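Local coordinates for DUF1214 domain-containing protein (Burkholderia cenocepacia, PDB 6ANS), which is of unknown function, though in the crystal it holds a sodium ion and a phosphate at a site that may mark a ligand pocket, at residues A[301-306]-A[324-329]; A[104-109]-A[194-199]. One frame throughout, in Å; residues are numbered along the deposited sequence.

Contact 2 (104-109 with 194-199) supplies part of the sodium and phosphate site, and contact 1 (301-306 with 324-329) adjoins it, the two centres about 10 Å apart. Asp108, at the turn of contact 2, joins them: its OD2 takes a probable hydrogen bond from Asn305 ND2 at 3.1 Å and another from Asn326 ND2, also at 3.1 Å. These two asparagines sit on one face of the strand pair in contact 1. From there the route to the ligands is short, for the Asn305 side chain is about 9 Å from the sodium ion, and Arg366, which bonds Asn305 OD1, also donates to the phosphate.

Contact 1 of 2, residues A[301-306]-A[324-329]; sequences CDFWNV and CVNKHS
Lys327 CA lies over one face of the Trp304 indole, and Lys327 CB comes 3.6 Å from Trp304 CD1. The aliphatic chain then runs on in fully extended form, CG anti to the backbone N (chi1 171°), which carries NZ to Cys301 O for a weak hydrogen bond of 2.8 Å. Where the strand ends, Lys327 N still donates to Trp304 O, at 3.0 Å and rather bent. The next step along is regular: Val306 N donates a hydrogen bond to Val325 O at 2.9 Å, and Val325 N donates to Val306 O. Strands 303-309 and 324-326 are thus antiparallel neighbours, the second lying at the outer side of a four-stranded sheet in the C-terminal DUF1214 region. Asn305 and Asn326 form the non-hydrogen-bonded pair, their CB atoms 3.5 Å apart and their side chains on the same face. The Phe303 ring joins them there, CZ 3.8 Å from Asn326 CB, with ring and amide planes 63° apart. Asn326 OD1 is held by its own chain, accepting from Ser329 N at 3.0 Å in an Asx motif, while Ser329 OG takes the N-H of Asn326 in an almost straight bond. That grip probably helps to set the rotation of the Asn326 amide, while Arg366 bonds Asn305 OD1. On the other face Val306 and Val325 both lean on Leu353, and Trp304 stacks with Trp365. A classic beta bulge, in which Asp302 and Phe303 share Val368, starts strand 303-309.

Contact 2 of 2, residues A[104-109]-A[194-199]; sequences ADNPDN and RQTFLD. With NA (sodium ion), chain F; PO4 (phosphate ion), chain E.
With CG swung beside its own backbone N (chi1 -82°), Asn109 sends its amide alongside Thr196, whose OG1 is turned likewise (chi1 -57°). The two side chains point the same way, and the hydroxyl donates to Asn109 OD1 at 2.8 Å, approaching from above the amide plane. Next to this pair the main chains close up: Phe197 N donates to Asp108 O at 2.7 Å in a nearly straight bond, and this oxygen also lies at the edge of the Phe197 ring. Asn109 CA comes within 3.1 Å of Gln195 O as a CA-H...O contact. The type I turn from Asn106 to Asn109 presents these groups, stiffened by Asn106 OD1, which accepts from Asp108 N in an Asx turn.

Asn109 ND2 sits 3.7 Å from Arg194 CG, its amide plane almost perpendicular to the guanidinium. Arg194 is extended as far as NE, and the edge of its guanidinium meets the phosphate: NE donates to O3 at 2.7 Å and NH2 to O4 at 3.0 Å. Tyr111, Tyr278 and Arg366 bond the same anion, while NH2 is also tied to Gly271 O. Ala104 O and phosphate O2 each bind the sodium ion at 2.4 Å, together with Gly103 O. Strands 109-115 and 188-196 thus meet as antiparallel neighbours, beside a site where a phosphate, probably from the crystallisation liquor, shares an oxygen with the sodium ion.

Contact 1 of 2, residues A[301-306]-A[324-329]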
ATOM      1  N   CYS A 301      11.169  32.616  -2.539  1.00 44.01           N
ATOM      2  CA  CYS A 301      11.331  31.225  -2.151  1.00 45.27           C
ATOM      3  C   CYS A 301      10.999  30.340  -3.338  1.00 47.79           C
ATOM      4  O   CYS A 301      10.394  30.779  -4.321  1.00 50.51           O
ATOM      5  CB  CYS A 301      10.444  30.878  -0.951  1.00 46.99           C
ATOM      6  SG  CYS A 301       8.677  31.092  -1.280  1.00 47.98           S
ATOM      7  N   ASP A 302      11.391  29.073  -3.216  1.00 46.63           N
ATOM      8  CA  ASP A 302      11.116  28.090  -4.254  1.00 48.59           C
ATOM      9  C   ASP A 302       9.724  27.495  -4.109  1.00 47.78           C
ATOM     10  O   ASP A 302       9.120  27.090  -5.106  1.00 41.32           O
ATOM     11  CB  ASP A 302      12.191  26.997  -4.229  1.00 47.54           C
ATOM     12  CG  ASP A 302      13.598  27.568  -4.412  1.00 52.40           C
ATOM     13  OD1 ASP A 302      13.771  28.428  -5.298  1.00 55.56           O
ATOM     14  OD2 ASP A 302      14.525  27.167  -3.687  1.00 53.52           O
ATOM     15  N   PHE A 303       9.190  27.464  -2.890  1.00 45.51           N
ATOM     16  CA  PHE A 303       7.884  26.876  -2.643  1.00 40.98           C
ATOM     17  C   PHE A 303       7.450  27.285  -1.246  1.00 41.59           C
ATOM     18  O   PHE A 303       8.286  27.557  -0.381  1.00 45.35           O
ATOM     19  CB  PHE A 303       7.923  25.348  -2.784  1.00 37.34           C
ATOM     20  CG  PHE A 303       6.603  24.673  -2.559  1.00 37.14           C
ATOM     21  CD1 PHE A 303       5.710  24.512  -3.602  1.00 42.53           C
ATOM     22  CD2 PHE A 303       6.265  24.166  -1.310  1.00 37.69           C
ATOM     23  CE1 PHE A 303       4.487  23.874  -3.404  1.00 38.24           C
ATOM     24  CE2 PHE A 303       5.044  23.533  -1.102  1.00 32.79           C
ATOM     25  CZ  PHE A 303       4.156  23.383  -2.152  1.00 34.52           C
ATOM     26  N   TRP A 304       6.139  27.379  -1.054  1.00 38.24           N
ATOM     27  CA  TRP A 304       5.577  27.535   0.275  1.00 38.57           C
ATOM     28  C   TRP A 304       4.184  26.933   0.261  1.00 37.56           C
ATOM     29  O   TRP A 304       3.543  26.863  -0.790  1.00 35.49           O
ATOM     30  CB  TRP A 304       5.553  29.008   0.714  1.00 33.17           C
ATOM     31  CG  TRP A 304       4.493  29.885   0.074  1.00 32.60           C
ATOM     32  CD1 TRP A 304       4.657  30.722  -0.996  1.00 42.61           C
ATOM     33  CD2 TRP A 304       3.140  30.065   0.513  1.00 32.51           C
ATOM     34  NE1 TRP A 304       3.482  31.380  -1.271  1.00 39.51           N
ATOM     35  CE2 TRP A 304       2.537  30.997  -0.356  1.00 38.57           C
ATOM     36  CE3 TRP A 304       2.375  29.519   1.551  1.00 35.29           C
ATOM     37  CZ2 TRP A 304       1.207  31.390  -0.224  1.00 38.31           C
ATOM     38  CZ3 TRP A 304       1.048  29.908   1.675  1.00 32.63           C
ATOM     39  CH2 TRP A 304       0.484  30.839   0.799  1.00 38.39           C
ATOM     40  N   ASN A 305       3.725  26.478   1.420  1.00 26.65           N
ATOM     41  CA  ASN A 305       2.339  26.053   1.521  1.00 26.24           C
ATOM     42  C   ASN A 305       1.918  26.110   2.978  1.00 28.45           C
ATOM     43  O   ASN A 305       2.722  26.388   3.873  1.00 30.36           O
ATOM     44  CB  ASN A 305       2.113  24.660   0.899  1.00 25.36           C
ATOM     45  CG  ASN A 305       2.726  23.495   1.712  1.00 32.69           C
ATOM     46  OD1 ASN A 305       3.463  23.675   2.696  1.00 31.89           O
ATOM     47  ND2 ASN A 305       2.456  22.281   1.243  1.00 26.44           N
ATOM     48  N   VAL A 306       0.631  25.866   3.195  1.00 25.82           N
ATOM     49  CA  VAL A 306       0.065  25.719   4.526  1.00 29.90           C
ATOM     50  C   VAL A 306      -1.020  24.651   4.436  1.00 34.68           C
ATOM     51  O   VAL A 306      -1.779  24.603   3.462  1.00 37.05           O
ATOM     52  CB  VAL A 306      -0.481  27.056   5.066  1.00 26.68           C
ATOM     53  CG1 VAL A 306      -1.531  27.639   4.116  1.00 29.39           C
ATOM     54  CG2 VAL A 306      -1.033  26.876   6.481  1.00 26.57           C
ATOM     55  N   CYS A 324      -5.260  22.384   1.805  1.00 28.96           N
ATOM     56  CA  CYS A 324      -3.893  22.823   1.560  1.00 38.02           C
ATOM     57  C   CYS A 324      -3.915  23.930   0.513  1.00 39.50           C
ATOM     58  O   CYS A 324      -4.578  23.807  -0.519  1.00 39.56           O
ATOM     59  CB  CYS A 324      -2.997  21.679   1.074  1.00 37.71           C
ATOM     60  SG  CYS A 324      -1.240  22.139   1.007  1.00 40.87           S
ATOM     61  N   VAL A 325      -3.166  24.990   0.777  1.00 40.02           N
ATOM     62  CA  VAL A 325      -3.008  26.129  -0.119  1.00 42.83           C
ATOM     63  C   VAL A 325      -1.516  26.379  -0.288  1.00 40.17           C
ATOM     64  O   VAL A 325      -0.764  26.324   0.693  1.00 35.82           O
ATOM     65  CB  VAL A 325      -3.732  27.367   0.445  1.00 45.50           C
ATOM     66  CG1 VAL A 325      -3.136  28.613  -0.083  1.00 49.32           C
ATOM     67  CG2 VAL A 325      -5.203  27.315   0.071  1.00 45.09           C
ATOM     68  N   ASN A 326      -1.073  26.595  -1.531  1.00 32.67           N
ATOM     69  CA  ASN A 326       0.366  26.760  -1.757  1.00 31.36           C
ATOM     70  C   ASN A 326       0.709  27.923  -2.684  1.00 32.41           C
ATOM     71  O   ASN A 326      -0.166  28.689  -3.094  1.00 38.33           O
ATOM     72  CB  ASN A 326       0.988  25.449  -2.272  1.00 27.47           C
ATOM     73  CG  ASN A 326       0.507  25.058  -3.665  1.00 34.94           C
ATOM     74  OD1 ASN A 326       0.208  25.911  -4.496  1.00 37.74           O
ATOM     75  ND2 ASN A 326       0.458  23.754  -3.930  1.00 37.83           N
ATOM     76  N   LYS A 327       1.999  28.048  -3.020  1.00 33.66           N
ATOM     77  CA  LYS A 327       2.475  29.149  -3.848  1.00 38.20           C
ATOM     78  C   LYS A 327       1.738  29.209  -5.188  1.00 39.44           C
ATOM     79  O   LYS A 327       1.534  30.295  -5.737  1.00 32.46           O
ATOM     80  CB  LYS A 327       3.984  29.007  -4.058  1.00 44.46           C
ATOM     81  CG  LYS A 327       4.561  29.972  -5.071  1.00 46.73           C
ATOM     82  CD  LYS A 327       6.078  30.006  -5.029  1.00 54.84           C
ATOM     83  CE  LYS A 327       6.606  31.118  -5.940  1.00 62.61           C
ATOM     84  NZ  LYS A 327       8.081  31.293  -5.853  1.00 68.13           N
ATOM     85  N   HIS A 328       1.318  28.057  -5.707  1.00 39.45           N
ATOM     86  CA  HIS A 328       0.606  27.961  -6.977  1.00 39.59           C
ATOM     87  C   HIS A 328      -0.859  28.346  -6.862  1.00 34.93           C
ATOM     88  O   HIS A 328      -1.431  28.873  -7.821  1.00 40.85           O
ATOM     89  CB  HIS A 328       0.711  26.527  -7.514  1.00 46.67           C
ATOM     90  CG  HIS A 328      -0.256  26.213  -8.622  1.00 61.78           C
ATOM     91  ND1 HIS A 328      -0.038  26.571  -9.936  1.00 61.05           N
ATOM     92  CD2 HIS A 328      -1.452  25.570  -8.602  1.00 61.19           C
ATOM     93  CE1 HIS A 328      -1.053  26.158 -10.677  1.00 64.54           C
ATOM     94  NE2 HIS A 328      -1.925  25.553  -9.892  1.00 63.04           N
ATOM     95  N   SER A 329      -1.500  28.046  -5.732  1.00 37.01           N
ATOM     96  CA  SER A 329      -2.933  28.245  -5.609  1.00 40.09           C
ATOM     97  C   SER A 329      -3.348  29.444  -4.763  1.00 36.45           C
ATOM     98  O   SER A 329      -4.486  29.901  -4.902  1.00 39.00           O
ATOM     99  CB  SER A 329      -3.578  26.977  -5.035  1.00 40.77           C
ATOM    100  OG  SER A 329      -3.129  26.772  -3.714  1.00 36.71           O
TER

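Contact 2 of 2, residues A[104-109]-A[194-199]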
ATOM      1  N   ALA A 104       2.543  15.687   9.902  1.00 23.74           N
ATOM      2  CA  ALA A 104       2.227  16.778   8.979  1.00 27.35           C
ATOM      3  C   ALA A 104       2.762  16.453   7.584  1.00 21.34           C
ATOM      4  O   ALA A 104       3.646  17.124   7.048  1.00 29.72           O
ATOM      5  CB  ALA A 104       2.767  18.122   9.492  1.00 23.56           C
ATOM      6  N   ASP A 105       2.228  15.371   7.028  1.00 20.81           N
ATOM      7  CA  ASP A 105       2.524  14.963   5.659  1.00 21.95           C
ATOM      8  C   ASP A 105       2.188  16.093   4.701  1.00 26.04           C
ATOM      9  O   ASP A 105       1.123  16.700   4.803  1.00 24.02           O
ATOM     10  CB  ASP A 105       1.720  13.716   5.286  1.00 22.43           C
ATOM     11  CG  ASP A 105       0.210  13.916   5.468  1.00 28.03           C
ATOM     12  OD1 ASP A 105      -0.212  14.151   6.620  1.00 25.60           O
ATOM     13  OD2 ASP A 105      -0.549  13.869   4.465  1.00 27.68           O
ATOM     14  N   ASN A 106       3.124  16.405   3.805  1.00 21.25           N
ATOM     15  CA  ASN A 106       2.917  17.467   2.830  1.00 25.83           C
ATOM     16  C   ASN A 106       2.023  16.965   1.703  1.00 22.77           C
ATOM     17  O   ASN A 106       2.458  16.124   0.907  1.00 25.22           O
ATOM     18  CB  ASN A 106       4.251  17.948   2.266  1.00 23.93           C
ATOM     19  CG  ASN A 106       4.105  19.212   1.429  1.00 25.24           C
ATOM     20  OD1 ASN A 106       3.005  19.555   0.989  1.00 23.01           O
ATOM     21  ND2 ASN A 106       5.216  19.933   1.239  1.00 23.26           N
ATOM     22  N   PRO A 107       0.796  17.475   1.571  1.00 25.71           N
ATOM     23  CA  PRO A 107      -0.085  16.973   0.500  1.00 24.49           C
ATOM     24  C   PRO A 107       0.474  17.242  -0.891  1.00 27.83           C
ATOM     25  O   PRO A 107       0.160  16.498  -1.821  1.00 28.39           O
ATOM     26  CB  PRO A 107      -1.403  17.729   0.735  1.00 24.50           C
ATOM     27  CG  PRO A 107      -1.334  18.217   2.157  1.00 22.61           C
ATOM     28  CD  PRO A 107       0.137  18.513   2.385  1.00 22.50           C
ATOM     29  N   ASP A 108       1.347  18.235  -1.049  1.00 30.53           N
ATOM     30  CA  ASP A 108       1.940  18.551  -2.345  1.00 26.06           C
ATOM     31  C   ASP A 108       3.165  17.717  -2.661  1.00 26.45           C
ATOM     32  O   ASP A 108       3.825  17.976  -3.674  1.00 27.82           O
ATOM     33  CB  ASP A 108       2.310  20.030  -2.405  1.00 23.93           C
ATOM     34  CG  ASP A 108       1.101  20.909  -2.309  1.00 24.53           C
ATOM     35  OD1 ASP A 108       0.077  20.553  -2.945  1.00 30.32           O
ATOM     36  OD2 ASP A 108       1.148  21.904  -1.566  1.00 32.74           O
ATOM     37  N   ASN A 109       3.472  16.726  -1.835  1.00 27.52           N
ATOM     38  CA  ASN A 109       4.649  15.896  -2.012  1.00 27.45           C
ATOM     39  C   ASN A 109       4.271  14.519  -2.537  1.00 22.85           C
ATOM     40  O   ASN A 109       3.267  13.932  -2.124  1.00 26.77           O
ATOM     41  CB  ASN A 109       5.398  15.708  -0.686  1.00 27.92           C
ATOM     42  CG  ASN A 109       6.315  16.862  -0.344  1.00 27.35           C
ATOM     43  OD1 ASN A 109       6.289  17.907  -0.995  1.00 26.31           O
ATOM     44  ND2 ASN A 109       7.125  16.687   0.724  1.00 23.96           N
ATOM     45  N   ARG A 194      11.846  13.641  -1.565  1.00 20.89           N
ATOM     46  CA  ARG A 194      10.691  14.527  -1.670  1.00 25.59           C
ATOM     47  C   ARG A 194      10.569  15.040  -3.098  1.00 25.02           C
ATOM     48  O   ARG A 194      11.509  15.634  -3.639  1.00 28.56           O
ATOM     49  CB  ARG A 194      10.790  15.703  -0.704  1.00 21.42           C
ATOM     50  CG  ARG A 194      10.610  15.308   0.751  1.00 25.14           C
ATOM     51  CD  ARG A 194      10.880  16.488   1.634  1.00 23.53           C
ATOM     52  NE  ARG A 194      10.537  16.258   3.028  1.00 25.84           N
ATOM     53  CZ  ARG A 194      11.328  15.626   3.897  1.00 29.55           C
ATOM     54  NH1 ARG A 194      12.502  15.122   3.503  1.00 21.34           N
ATOM     55  NH2 ARG A 194      10.942  15.501   5.163  1.00 23.37           N
ATOM     56  N   GLN A 195       9.414  14.810  -3.704  1.00 22.75           N
ATOM     57  CA  GLN A 195       9.031  15.503  -4.927  1.00 22.84           C
ATOM     58  C   GLN A 195       7.888  16.445  -4.572  1.00 27.71           C
ATOM     59  O   GLN A 195       6.798  15.993  -4.198  1.00 25.69           O
ATOM     60  CB  GLN A 195       8.631  14.521  -6.025  1.00 23.13           C
ATOM     61  CG  GLN A 195       9.576  13.323  -6.167  1.00 25.28           C
ATOM     62  CD  GLN A 195       9.433  12.679  -7.538  1.00 28.04           C
ATOM     63  OE1 GLN A 195       9.020  13.347  -8.485  1.00 31.52           O
ATOM     64  NE2 GLN A 195       9.800  11.398  -7.662  1.00 31.84           N
ATOM     65  N   THR A 196       8.124  17.745  -4.694  1.00 23.97           N
ATOM     66  CA  THR A 196       7.157  18.741  -4.258  1.00 24.58           C
ATOM     67  C   THR A 196       6.535  19.396  -5.481  1.00 26.74           C
ATOM     68  O   THR A 196       7.236  20.029  -6.280  1.00 27.32           O
ATOM     69  CB  THR A 196       7.814  19.791  -3.364  1.00 26.60           C
ATOM     70  OG1 THR A 196       8.430  19.144  -2.249  1.00 24.55           O
ATOM     71  CG2 THR A 196       6.764  20.779  -2.857  1.00 31.71           C
ATOM     72  N   PHE A 197       5.220  19.269  -5.613  1.00 26.51           N
ATOM     73  CA  PHE A 197       4.517  19.713  -6.810  1.00 25.72           C
ATOM     74  C   PHE A 197       3.914  21.095  -6.594  1.00 26.79           C
ATOM     75  O   PHE A 197       3.200  21.322  -5.608  1.00 27.40           O
ATOM     76  CB  PHE A 197       3.416  18.721  -7.197  1.00 26.39           C
ATOM     77  CG  PHE A 197       3.952  17.400  -7.632  1.00 29.33           C
ATOM     78  CD1 PHE A 197       4.337  17.198  -8.945  1.00 25.78           C
ATOM     79  CD2 PHE A 197       4.128  16.374  -6.707  1.00 29.55           C
ATOM     80  CE1 PHE A 197       4.863  15.988  -9.344  1.00 32.97           C
ATOM     81  CE2 PHE A 197       4.654  15.156  -7.093  1.00 28.70           C
ATOM     82  CZ  PHE A 197       5.026  14.964  -8.421  1.00 35.57           C
ATOM     83  N   LEU A 198       4.208  22.019  -7.508  1.00 27.17           N
ATOM     84  CA  LEU A 198       3.372  23.206  -7.568  1.00 28.55           C
ATOM     85  C   LEU A 198       1.956  22.815  -7.980  1.00 29.95           C
ATOM     86  O   LEU A 198       0.978  23.326  -7.425  1.00 32.67           O
ATOM     87  CB  LEU A 198       3.952  24.233  -8.557  1.00 32.15           C
ATOM     88  CG  LEU A 198       5.234  24.997  -8.216  1.00 35.72           C
ATOM     89  CD1 LEU A 198       5.694  25.827  -9.414  1.00 28.74           C
ATOM     90  CD2 LEU A 198       5.062  25.866  -6.977  1.00 38.00           C
ATOM     91  N   ASP A 199       1.839  21.881  -8.928  1.00 29.97           N
ATOM     92  CA  ASP A 199       0.558  21.497  -9.531  1.00 34.44           C
ATOM     93  C   ASP A 199       0.756  20.115 -10.138  1.00 33.24           C
ATOM     94  O   ASP A 199       1.437  19.982 -11.162  1.00 30.86           O
ATOM     95  CB  ASP A 199       0.104  22.518 -10.583  1.00 33.21           C
ATOM     96  CG  ASP A 199      -1.240  22.156 -11.226  1.00 44.24           C
ATOM     97  OD1 ASP A 199      -1.915  21.217 -10.757  1.00 42.04           O
ATOM     98  OD2 ASP A 199      -1.633  22.824 -12.203  1.00 47.85           O
TER
HETATM   99 NA    NA F 402       5.871  16.502   7.770  1.00 26.48          NA
HETATM  100  P   PO4 E 401       7.957  17.773   5.113  1.00 22.15           P
HETATM  101  O1  PO4 E 401       8.020  19.155   4.509  1.00 27.04           O
HETATM  102  O2  PO4 E 401       6.648  17.664   5.827  1.00 21.12           O
HETATM  103  O3  PO4 E 401       8.082  16.702   4.058  1.00 24.84           O
HETATM  104  O4  PO4 E 401       9.118  17.658   6.069  1.00 24.24           O